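Local coordinates for epimerase domain-containing protein (PDB 6ZLK), which interconverts UDP-glucuronic acid and UDP-galacturonic acid as an NAD-dependent epimerase, inverting the configuration at C4 of the sugar, at residues Gln108-Cys113 with Phe167-Val172; Met188-Leu193 with Glu304-Tyr309; Cys221-Val226 with Ser294-Leu299. All coordinates share one frame; numbering follows the deposited sequence.

Interaction 1: residues Gln108-Cys113 with Phe167-Val172; sequences QLLEAC and FHIPIV
The closest approach is of a methyl to a main-chain oxygen: Ile-169 CD1 lies 3.0 Å from Leu-110 O in the last turn of helix 96-113, close for a methyl against a carbonyl. The chain of Ile-169 reaches there because CG1 stands anti to its carbonyl carbon (chi1 -55°) and CD1 then runs straight on (chi2 -173°). The same methyl lies 4.0 Å from Cys-113 CB, one turn further along the helix. The other branch, CG2, meets the Leu-110 side chain, whose CD2 lies 4.1 Å away, the two side chains crossing at a slant. CD2 also touches Ile-171 CG2 at 4.3 Å, so one leucine methyl bridges two isoleucines. No hydrogen bond joins the segments; the grip is apolar and buried, with Phe-121 of strand 120-126 and Tyr-163 of helix 148-167 packed around it. His-168, with positive phi, ends that helix, and the chain passes through an inverse gamma turn centred on Pro-170 into strand 171-180. Helix against the entry of a parallel strand is the layered alpha/beta packing of the Rossmann fold in this epimerase/dehydratase family.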
loop_
_atom_site.group_PDB
_atom_site.type_symbol
_atom_site.label_atom_id
_atom_site.label_comp_id
_atom_site.label_asym_id
_atom_site.label_seq_id
_atom_site.Cartn_x
_atom_site.Cartn_y
_atom_site.Cartn_z
ATOM N N GLN A 108 -10.263 8.877 -2.336
ATOM C CA GLN A 108 -11.416 9.792 -2.449
ATOM C C GLN A 108 -11.470 10.432 -3.850
ATOM O O GLN A 108 -12.579 10.600 -4.408
ATOM C CB GLN A 108 -11.348 10.876 -1.376
ATOM C CG GLN A 108 -11.598 10.348 0.032
ATOM C CD GLN A 108 -12.257 11.413 0.898
ATOM O OE1 GLN A 108 -12.307 12.595 0.570
ATOM N NE2 GLN A 108 -12.735 11.006 2.058
ATOM N N LEU A 109 -10.342 10.858 -4.374
ATOM C CA LEU A 109 -10.298 11.418 -5.748
ATOM C C LEU A 109 -10.789 10.378 -6.747
ATOM O O LEU A 109 -11.627 10.719 -7.571
ATOM C CB LEU A 109 -8.902 11.885 -6.104
ATOM C CG LEU A 109 -8.462 13.156 -5.410
ATOM C CD1 LEU A 109 -7.006 13.348 -5.676
ATOM C CD2 LEU A 109 -9.245 14.377 -5.921
ATOM N N LEU A 110 -10.297 9.146 -6.666
ATOM C CA LEU A 110 -10.704 8.138 -7.653
ATOM C C LEU A 110 -12.182 7.829 -7.525
ATOM O O LEU A 110 -12.819 7.654 -8.572
ATOM C CB LEU A 110 -9.892 6.877 -7.483
ATOM C CG LEU A 110 -8.428 7.060 -7.843
ATOM C CD1 LEU A 110 -7.627 5.932 -7.255
ATOM C CD2 LEU A 110 -8.285 7.198 -9.337
ATOM N N GLU A 111 -12.707 7.719 -6.301
ATOM C CA GLU A 111 -14.169 7.478 -6.110
ATOM C C GLU A 111 -14.942 8.601 -6.806
ATOM O O GLU A 111 -15.963 8.341 -7.452
ATOM C CB GLU A 111 -14.502 7.426 -4.624
ATOM C CG GLU A 111 -14.181 6.105 -3.942
ATOM C CD GLU A 111 -15.218 5.010 -4.163
ATOM O OE1 GLU A 111 -16.375 5.360 -4.407
ATOM O OE2 GLU A 111 -14.852 3.830 -4.069
ATOM N N ALA A 112 -14.502 9.843 -6.654
ATOM C CA ALA A 112 -15.236 11.004 -7.188
ATOM C C ALA A 112 -15.177 10.959 -8.709
ATOM O O ALA A 112 -16.109 11.400 -9.382
ATOM C CB ALA A 112 -14.658 12.274 -6.623
ATOM N N CYS A 113 -14.125 10.361 -9.265
ATOM C CA CYS A 113 -13.917 10.312 -10.728
ATOM C C CYS A 113 -14.766 9.216 -11.396
ATOM O O CYS A 113 -14.903 9.249 -12.644
ATOM C CB CYS A 113 -12.443 10.170 -11.059
ATOM S SG CYS A 113 -11.561 11.717 -10.720
ATOM N N PHE A 167 -13.658 0.449 -12.877
ATOM C CA PHE A 167 -14.566 1.573 -13.246
ATOM C C PHE A 167 -14.064 2.343 -14.467
ATOM O O PHE A 167 -14.730 3.342 -14.803
ATOM C CB PHE A 167 -14.758 2.508 -12.071
ATOM C CG PHE A 167 -15.283 1.765 -10.872
ATOM C CD1 PHE A 167 -16.500 1.099 -10.959
ATOM C CD2 PHE A 167 -14.570 1.693 -9.697
ATOM C CE1 PHE A 167 -16.994 0.393 -9.869
ATOM C CE2 PHE A 167 -15.076 0.998 -8.614
ATOM C CZ PHE A 167 -16.280 0.357 -8.700
ATOM N N HIS A 168 -12.985 1.899 -15.106
ATOM C CA HIS A 168 -12.462 2.454 -16.382
ATOM C C HIS A 168 -11.980 3.888 -16.171
ATOM O O HIS A 168 -11.885 4.605 -17.161
ATOM C CB HIS A 168 -13.524 2.373 -17.495
ATOM C CG HIS A 168 -14.097 1.001 -17.592
ATOM N ND1 HIS A 168 -13.294 -0.106 -17.814
ATOM C CD2 HIS A 168 -15.352 0.540 -17.417
ATOM C CE1 HIS A 168 -14.042 -1.200 -17.817
ATOM N NE2 HIS A 168 -15.311 -0.827 -17.573
ATOM N N ILE A 169 -11.674 4.295 -14.934
ATOM C CA ILE A 169 -10.998 5.602 -14.736
ATOM C C ILE A 169 -9.700 5.598 -15.529
ATOM O O ILE A 169 -8.876 4.688 -15.383
ATOM C CB ILE A 169 -10.769 5.861 -13.251
ATOM C CG1 ILE A 169 -12.111 5.763 -12.511
ATOM C CG2 ILE A 169 -10.091 7.206 -13.072
ATOM C CD1 ILE A 169 -12.110 6.138 -11.078
ATOM N N PRO A 170 -9.455 6.638 -16.383
ATOM C CA PRO A 170 -8.353 6.639 -17.331
ATOM C C PRO A 170 -7.034 7.102 -16.674
ATOM O O PRO A 170 -6.477 8.168 -16.990
ATOM C CB PRO A 170 -8.835 7.598 -18.419
ATOM C CG PRO A 170 -9.590 8.616 -17.614
ATOM C CD PRO A 170 -10.372 7.759 -16.632
ATOM N N ILE A 171 -6.493 6.218 -15.827
ATOM C CA ILE A 171 -5.270 6.511 -15.045
ATOM C C ILE A 171 -4.043 6.442 -15.926
ATOM O O ILE A 171 -3.945 5.621 -16.846
ATOM C CB ILE A 171 -5.146 5.613 -13.799
ATOM C CG1 ILE A 171 -4.814 4.164 -14.150
ATOM C CG2 ILE A 171 -6.381 5.751 -12.939
ATOM C CD1 ILE A 171 -3.382 3.783 -13.924
ATOM N N VAL A 172 -3.061 7.273 -15.578
ATOM C CA VAL A 172 -1.676 7.215 -16.063
ATOM C C VAL A 172 -0.819 7.457 -14.819
ATOM O O VAL A 172 -1.167 8.384 -14.060
ATOM C CB VAL A 172 -1.391 8.325 -17.093
ATOM C CG1 VAL A 172 0.060 8.260 -17.499
ATOM C CG2 VAL A 172 -2.337 8.251 -18.309
#

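Interaction 2: residues Met188-Leu193 with Glu304-Tyr309; sequences MAFHRL and EAEYDY. With UGA (uridine-5'-diphosphate-glucuronic acid), chain F.
The Phe-190 ring receives Glu-306 at its edge, where OE1 lies near the ring plane, 3.8 Å from Phe-190 CD2; ring and carboxylate are turned 46° apart. At the edge of the Arg-192 guanidinium, and in its plane, sits O4 of the uracil, held by a nearly straight bond from Arg-192 NE (2.8 Å, 176°). A bend at chi3 (47°) turns the guanidinium toward the base.

Glu-306 stretches across from helix 299-313 with CG anti to its backbone N and the chain extended beyond. Its OE1 comes within 3.5 Å of Phe-190 CB but is hydrogen-bonded to Gly-181 N; OE2 is 3.2 Å from the backbone N of His-191 at an angle too poor for a bond. The His-191 ring nitrogens bond elsewhere, NE2 to Tyr-314 OH and ND1 to Gln-184 O.

At the first turn, Ala-189 N donates to the UGA phosphate oxygen O2A (3.1 Å), and Met-188 CE rests 3.4 Å from sugar carbon C1'. Helix 189-198 thus has its N-terminal end and Arg-192 at the UDP-sugar and its Phe-190 and His-191 positions against helix 299-313, while the Phe-190 ring also meets Tyr-180 of strand 171-180 edge-to-face, Phe-215 of strand 212-217 obliquely and Ile-253 of helix 250-261.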
loop_
_atom_site.group_PDB
_atom_site.type_symbol
_atom_site.label_atom_id
_atom_site.label_comp_id
_atom_site.label_asym_id
_atom_site.label_seq_id
_atom_site.Cartn_x
_atom_site.Cartn_y
_atom_site.Cartn_z
ATOM N N MET A 188 14.904 18.874 0.894
ATOM C CA MET A 188 15.663 18.046 -0.080
ATOM C C MET A 188 17.140 18.372 -0.067
ATOM O O MET A 188 17.583 19.401 0.441
ATOM C CB MET A 188 15.039 18.224 -1.466
ATOM C CG MET A 188 13.666 17.607 -1.504
ATOM S SD MET A 188 13.043 17.481 -3.214
ATOM C CE MET A 188 13.920 16.082 -3.864
ATOM N N ALA A 189 17.951 17.454 -0.551
ATOM C CA ALA A 189 19.400 17.523 -0.409
ATOM C C ALA A 189 19.934 18.808 -1.021
ATOM O O ALA A 189 20.776 19.497 -0.385
ATOM C CB ALA A 189 20.063 16.354 -1.063
ATOM N N PHE A 190 19.625 19.105 -2.262
ATOM C CA PHE A 190 20.337 20.206 -2.937
ATOM C C PHE A 190 20.023 21.515 -2.236
ATOM O O PHE A 190 20.926 22.352 -2.120
ATOM C CB PHE A 190 20.014 20.282 -4.430
ATOM C CG PHE A 190 20.528 19.121 -5.254
ATOM C CD1 PHE A 190 21.192 18.049 -4.680
ATOM C CD2 PHE A 190 20.299 19.122 -6.615
ATOM C CE1 PHE A 190 21.604 16.985 -5.459
ATOM C CE2 PHE A 190 20.725 18.066 -7.397
ATOM C CZ PHE A 190 21.415 17.018 -6.815
ATOM N N HIS A 191 18.787 21.721 -1.848
ATOM C CA HIS A 191 18.342 22.950 -1.156
ATOM C C HIS A 191 19.155 23.058 0.134
ATOM O O HIS A 191 19.800 24.100 0.387
ATOM C CB HIS A 191 16.873 22.891 -0.873
ATOM C CG HIS A 191 16.301 24.161 -0.332
ATOM N ND1 HIS A 191 15.178 24.693 -0.887
ATOM C CD2 HIS A 191 16.642 24.955 0.714
ATOM C CE1 HIS A 191 14.864 25.817 -0.233
ATOM N NE2 HIS A 191 15.781 25.995 0.745
ATOM N N ARG A 192 19.208 21.982 0.923
ATOM C CA ARG A 192 19.986 21.989 2.193
ATOM C C ARG A 192 21.449 22.278 1.932
ATOM O O ARG A 192 22.031 23.105 2.689
ATOM C CB ARG A 192 19.792 20.694 3.008
ATOM C CG ARG A 192 18.385 20.511 3.529
ATOM C CD ARG A 192 18.085 19.130 4.112
ATOM N NE ARG A 192 19.152 18.693 5.022
ATOM C CZ ARG A 192 19.219 19.038 6.296
ATOM N NH1 ARG A 192 18.237 19.748 6.834
ATOM N NH2 ARG A 192 20.270 18.683 7.030
ATOM N N LEU A 193 22.082 21.543 1.025
ATOM C CA LEU A 193 23.528 21.605 0.790
ATOM C C LEU A 193 23.894 22.983 0.273
ATOM O O LEU A 193 24.915 23.496 0.686
ATOM C CB LEU A 193 23.936 20.518 -0.205
ATOM C CG LEU A 193 23.822 19.112 0.359
ATOM C CD1 LEU A 193 24.047 18.103 -0.757
ATOM C CD2 LEU A 193 24.851 18.874 1.460
ATOM N N GLU A 304 23.349 25.374 -11.439
ATOM C CA GLU A 304 23.532 26.846 -11.543
ATOM C C GLU A 304 22.214 27.532 -11.207
ATOM O O GLU A 304 22.212 28.544 -10.490
ATOM C CB GLU A 304 24.026 27.243 -12.934
ATOM C CG GLU A 304 25.488 26.920 -13.130
ATOM C CD GLU A 304 25.953 26.896 -14.575
ATOM O OE1 GLU A 304 27.130 26.478 -14.788
ATOM O OE2 GLU A 304 25.154 27.249 -15.467
ATOM N N ALA A 305 21.115 27.024 -11.760
ATOM C CA ALA A 305 19.790 27.616 -11.570
ATOM C C ALA A 305 19.441 27.496 -10.105
ATOM O O ALA A 305 18.951 28.467 -9.527
ATOM C CB ALA A 305 18.764 26.916 -12.417
ATOM N N GLU A 306 19.560 26.286 -9.546
ATOM C CA GLU A 306 19.156 26.120 -8.140
ATOM C C GLU A 306 20.059 26.976 -7.247
ATOM O O GLU A 306 19.487 27.539 -6.287
ATOM C CB GLU A 306 19.099 24.646 -7.724
ATOM C CG GLU A 306 18.470 24.532 -6.328
ATOM C CD GLU A 306 18.031 23.153 -5.836
ATOM O OE1 GLU A 306 18.068 22.192 -6.660
ATOM O OE2 GLU A 306 17.705 23.033 -4.613
ATOM N N TYR A 307 21.359 27.068 -7.501
ATOM C CA TYR A 307 22.292 27.887 -6.710
ATOM C C TYR A 307 21.755 29.327 -6.723
ATOM O O TYR A 307 21.580 29.908 -5.663
ATOM C CB TYR A 307 23.693 27.722 -7.285
ATOM C CG TYR A 307 24.681 28.540 -6.518
ATOM C CD1 TYR A 307 24.880 29.859 -6.851
ATOM C CD2 TYR A 307 25.298 28.018 -5.400
ATOM C CE1 TYR A 307 25.761 30.638 -6.124
ATOM C CE2 TYR A 307 26.179 28.785 -4.661
ATOM C CZ TYR A 307 26.403 30.095 -5.024
ATOM O OH TYR A 307 27.290 30.860 -4.320
ATOM N N ASP A 308 21.432 29.846 -7.905
ATOM C CA ASP A 308 20.990 31.276 -7.985
ATOM C C ASP A 308 19.666 31.438 -7.244
ATOM O O ASP A 308 19.424 32.453 -6.574
ATOM C CB ASP A 308 20.961 31.750 -9.430
ATOM C CG ASP A 308 22.335 32.127 -9.997
ATOM O OD1 ASP A 308 23.287 32.233 -9.229
ATOM O OD2 ASP A 308 22.419 32.229 -11.224
ATOM N N TYR A 309 18.747 30.468 -7.328
ATOM C CA TYR A 309 17.436 30.549 -6.664
ATOM C C TYR A 309 17.631 30.570 -5.147
ATOM O O TYR A 309 17.049 31.415 -4.458
ATOM C CB TYR A 309 16.589 29.337 -7.078
ATOM C CG TYR A 309 15.404 29.156 -6.177
ATOM C CD1 TYR A 309 14.253 29.933 -6.315
ATOM C CD2 TYR A 309 15.458 28.253 -5.137
ATOM C CE1 TYR A 309 13.188 29.793 -5.440
ATOM C CE2 TYR A 309 14.419 28.134 -4.224
ATOM C CZ TYR A 309 13.293 28.910 -4.377
ATOM O OH TYR A 309 12.290 28.729 -3.471
HETATM C "C1'" UGA F . 13.261 12.791 -3.357
HETATM C "C2'" UGA F . 12.020 13.461 -2.789
HETATM O "O2'" UGA F . 12.351 13.956 -1.497
HETATM C "C3'" UGA F . 10.847 12.516 -2.674
HETATM O "O3'" UGA F . 9.692 13.305 -2.379
HETATM C "C4'" UGA F . 10.630 11.714 -3.946
HETATM O "O4'" UGA F . 9.624 10.723 -3.697
HETATM C "C5'" UGA F . 11.944 11.043 -4.377
HETATM O "O5'" UGA F . 12.961 12.039 -4.518
HETATM C "C6'" UGA F . 11.910 10.238 -5.687
HETATM O "O'P" UGA F . 10.938 9.577 -5.973
HETATM O "O'Q" UGA F . 12.880 10.223 -6.395
HETATM P PB UGA F . 15.396 11.666 -2.318
HETATM O O1B UGA F . 15.882 10.932 -3.494
HETATM O O2B UGA F . 15.608 11.151 -0.938
HETATM O O3B UGA F . 13.831 12.017 -2.321
HETATM O O3A UGA F . 15.973 13.147 -2.457
HETATM P PA UGA F . 16.883 14.134 -1.593
HETATM O O1A UGA F . 16.145 14.480 -0.375
HETATM O O2A UGA F . 17.338 15.189 -2.513
HETATM O O5D UGA F . 18.122 13.188 -1.182
HETATM C C5D UGA F . 19.028 12.644 -2.122
HETATM C C4D UGA F . 20.185 12.062 -1.367
HETATM O O4D UGA F . 20.825 13.080 -0.558
HETATM C C3D UGA F . 19.821 10.928 -0.404
HETATM O O3D UGA F . 20.731 9.874 -0.729
HETATM C C2D UGA F . 20.058 11.506 0.994
HETATM O O2D UGA F . 20.736 10.569 1.816
HETATM C C1D UGA F . 21.084 12.603 0.744
HETATM N N1 UGA F . 21.006 13.742 1.670
HETATM C C6 UGA F . 19.843 14.440 1.852
HETATM C C2 UGA F . 22.207 14.155 2.231
HETATM O O2 UGA F . 23.261 13.545 2.101
HETATM N N3 UGA F . 22.120 15.300 2.955
HETATM C C4 UGA F . 20.993 16.053 3.186
HETATM O O4 UGA F . 21.095 17.045 3.904
HETATM C C5 UGA F . 19.781 15.551 2.591
#

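Interaction 3: residues Cys221-Val226 with Ser294-Leu299; sequences CIRGTV and SPTVSL
Close approaches across this surface contact gather at the guanidinium of Arg-223. Its NH2 lies 3.4 Å from Thr-296 OG1, which comes at a slant to the guanidinium plane, and 3.6 Å from Val-297 CG2, a methyl at the edge of the group and near that plane. Both side chains cross the arginine at about a right angle.

The charged interaction lies just before the helical segment: Arg-223 NH2 forms a salt bridge with Asp-220, whose carboxylate also accepts from Thr-296 N and Val-297 N. Asp-220 therefore ties the arginine and the loop backbone together, and probably offsets the positive charge of the guanidinium.

A water completes the polar link, accepting from Arg-223 NE at 2.9 Å and donating to Ser-294 O at 3.0 Å. It sits in the guanidinium plane. The bend at chi3 (-75°) swings the head of Arg-223 round so that NE serves the water while NH2 faces the loop.

Within the helix, Thr-225 OG1 folds back to Cys-221 O at 2.7 Å, reaching it from above the carbonyl plane, and that oxygen also takes the Thr-225 N-H.

Residues 294-298 lie in the loop between helix 285-291 and helix 299-313, where Ser-298 is the N-cap, its OG bound to Asp-301 N. Helix 218-230 carries Arg-223 toward this loop, while Ile-222 packs on helix 11-21 and Cys-221 on strand 171-180.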
loop_
_atom_site.group_PDB
_atom_site.type_symbol
_atom_site.label_atom_id
_atom_site.label_comp_id
_atom_site.label_asym_id
_atom_site.label_seq_id
_atom_site.Cartn_x
_atom_site.Cartn_y
_atom_site.Cartn_z
ATOM N N CYS A 221 11.263 17.320 -15.812
ATOM C CA CYS A 221 10.108 16.731 -15.125
ATOM C C CYS A 221 8.808 17.316 -15.715
ATOM O O CYS A 221 7.872 16.590 -16.073
ATOM C CB CYS A 221 10.233 17.023 -13.638
ATOM S SG CYS A 221 8.724 16.597 -12.732
ATOM N N ILE A 222 8.696 18.632 -15.781
ATOM C CA ILE A 222 7.450 19.295 -16.213
ATOM C C ILE A 222 7.210 19.031 -17.721
ATOM O O ILE A 222 6.056 18.735 -18.065
ATOM C CB ILE A 222 7.496 20.791 -15.876
ATOM C CG1 ILE A 222 7.538 20.987 -14.364
ATOM C CG2 ILE A 222 6.368 21.572 -16.553
ATOM C CD1 ILE A 222 6.408 20.381 -13.591
ATOM N N ARG A 223 8.247 19.012 -18.559
ATOM C CA ARG A 223 8.055 18.676 -19.998
ATOM C C ARG A 223 7.527 17.247 -20.134
ATOM O O ARG A 223 6.564 17.037 -20.908
ATOM C CB ARG A 223 9.357 18.808 -20.801
ATOM C CG ARG A 223 9.624 20.245 -21.176
ATOM C CD ARG A 223 10.838 20.372 -22.085
ATOM N NE ARG A 223 12.106 20.214 -21.386
ATOM C CZ ARG A 223 12.810 21.220 -20.865
ATOM N NH1 ARG A 223 12.362 22.476 -20.935
ATOM N NH2 ARG A 223 13.954 20.975 -20.248
ATOM N N GLY A 224 8.041 16.294 -19.341
ATOM C CA GLY A 224 7.479 14.934 -19.390
ATOM C C GLY A 224 6.044 14.896 -18.916
ATOM O O GLY A 224 5.162 14.172 -19.465
ATOM N N THR A 225 5.769 15.659 -17.864
ATOM C CA THR A 225 4.450 15.647 -17.231
ATOM C C THR A 225 3.404 16.233 -18.199
ATOM O O THR A 225 2.289 15.663 -18.306
ATOM C CB THR A 225 4.569 16.350 -15.878
ATOM O OG1 THR A 225 5.536 15.708 -15.040
ATOM C CG2 THR A 225 3.232 16.434 -15.196
ATOM N N VAL A 226 3.694 17.364 -18.832
ATOM C CA VAL A 226 2.813 17.966 -19.846
ATOM C C VAL A 226 2.691 16.999 -21.032
ATOM O O VAL A 226 1.599 16.901 -21.552
ATOM C CB VAL A 226 3.354 19.352 -20.214
ATOM C CG1 VAL A 226 2.623 19.911 -21.400
ATOM C CG2 VAL A 226 3.236 20.280 -19.013
ATOM N N SER A 294 12.709 13.305 -23.496
ATOM C CA SER A 294 14.180 13.250 -23.519
ATOM C C SER A 294 14.673 14.367 -22.621
ATOM O O SER A 294 14.424 15.525 -22.927
ATOM C CB SER A 294 14.677 13.377 -24.945
ATOM O OG SER A 294 16.090 13.550 -24.965
ATOM N N PRO A 295 15.296 14.061 -21.453
ATOM C CA PRO A 295 15.743 15.130 -20.561
ATOM C C PRO A 295 16.916 15.827 -21.230
ATOM O O PRO A 295 17.741 15.150 -21.806
ATOM C CB PRO A 295 16.090 14.407 -19.251
ATOM C CG PRO A 295 16.484 13.022 -19.712
ATOM C CD PRO A 295 15.599 12.726 -20.921
ATOM N N THR A 296 16.938 17.146 -21.191
ATOM C CA THR A 296 17.950 17.974 -21.892
ATOM C C THR A 296 18.788 18.806 -20.932
ATOM O O THR A 296 19.799 19.384 -21.378
ATOM C CB THR A 296 17.257 18.846 -22.944
ATOM O OG1 THR A 296 16.337 19.713 -22.283
ATOM C CG2 THR A 296 16.581 17.972 -23.972
ATOM N N VAL A 297 18.457 18.882 -19.646
ATOM C CA VAL A 297 19.198 19.841 -18.794
ATOM C C VAL A 297 20.308 19.099 -18.047
ATOM O O VAL A 297 19.991 18.183 -17.266
ATOM C CB VAL A 297 18.249 20.560 -17.826
ATOM C CG1 VAL A 297 19.023 21.489 -16.905
ATOM C CG2 VAL A 297 17.159 21.293 -18.589
ATOM N N SER A 298 21.562 19.526 -18.220
ATOM C CA SER A 298 22.719 18.935 -17.534
ATOM C C SER A 298 22.680 19.330 -16.064
ATOM O O SER A 298 22.100 20.362 -15.709
ATOM C CB SER A 298 24.043 19.392 -18.138
ATOM O OG SER A 298 24.190 20.787 -17.911
ATOM N N LEU A 299 23.316 18.538 -15.244
ATOM C CA LEU A 299 23.477 18.885 -13.822
ATOM C C LEU A 299 24.161 20.231 -13.653
ATOM O O LEU A 299 23.692 20.958 -12.796
ATOM C CB LEU A 299 24.294 17.805 -13.121
ATOM C CG LEU A 299 23.464 16.617 -12.692
ATOM C CD1 LEU A 299 24.395 15.490 -12.240
ATOM C CD2 LEU A 299 22.488 17.023 -11.588
HETATM O O HOH W 1 12.641 17.390 -21.383
#

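In the fold
Interactions 1 and 2 lie on opposite sides of the chain's centre, their own centres 36 Å apart, yet strand 171-180 of one and helix 189-198 of the other follow each other in the chain. Interaction 2 touches the ligands directly: Met-188 contacts both NAD and UDP-sugar. Interaction 1 stays remote, the Leu-110 side chain about 13 Å from NAD, and belongs to the cofactor-binding half, close to the second subunit. Interaction 3 falls between the two partners of interaction 2 in sequence, and their centres are 17 Å apart, with nearest atoms about 5 Å apart. Residues 294-298 lead into helix 299-313, which supplies Glu-306 to interaction 2.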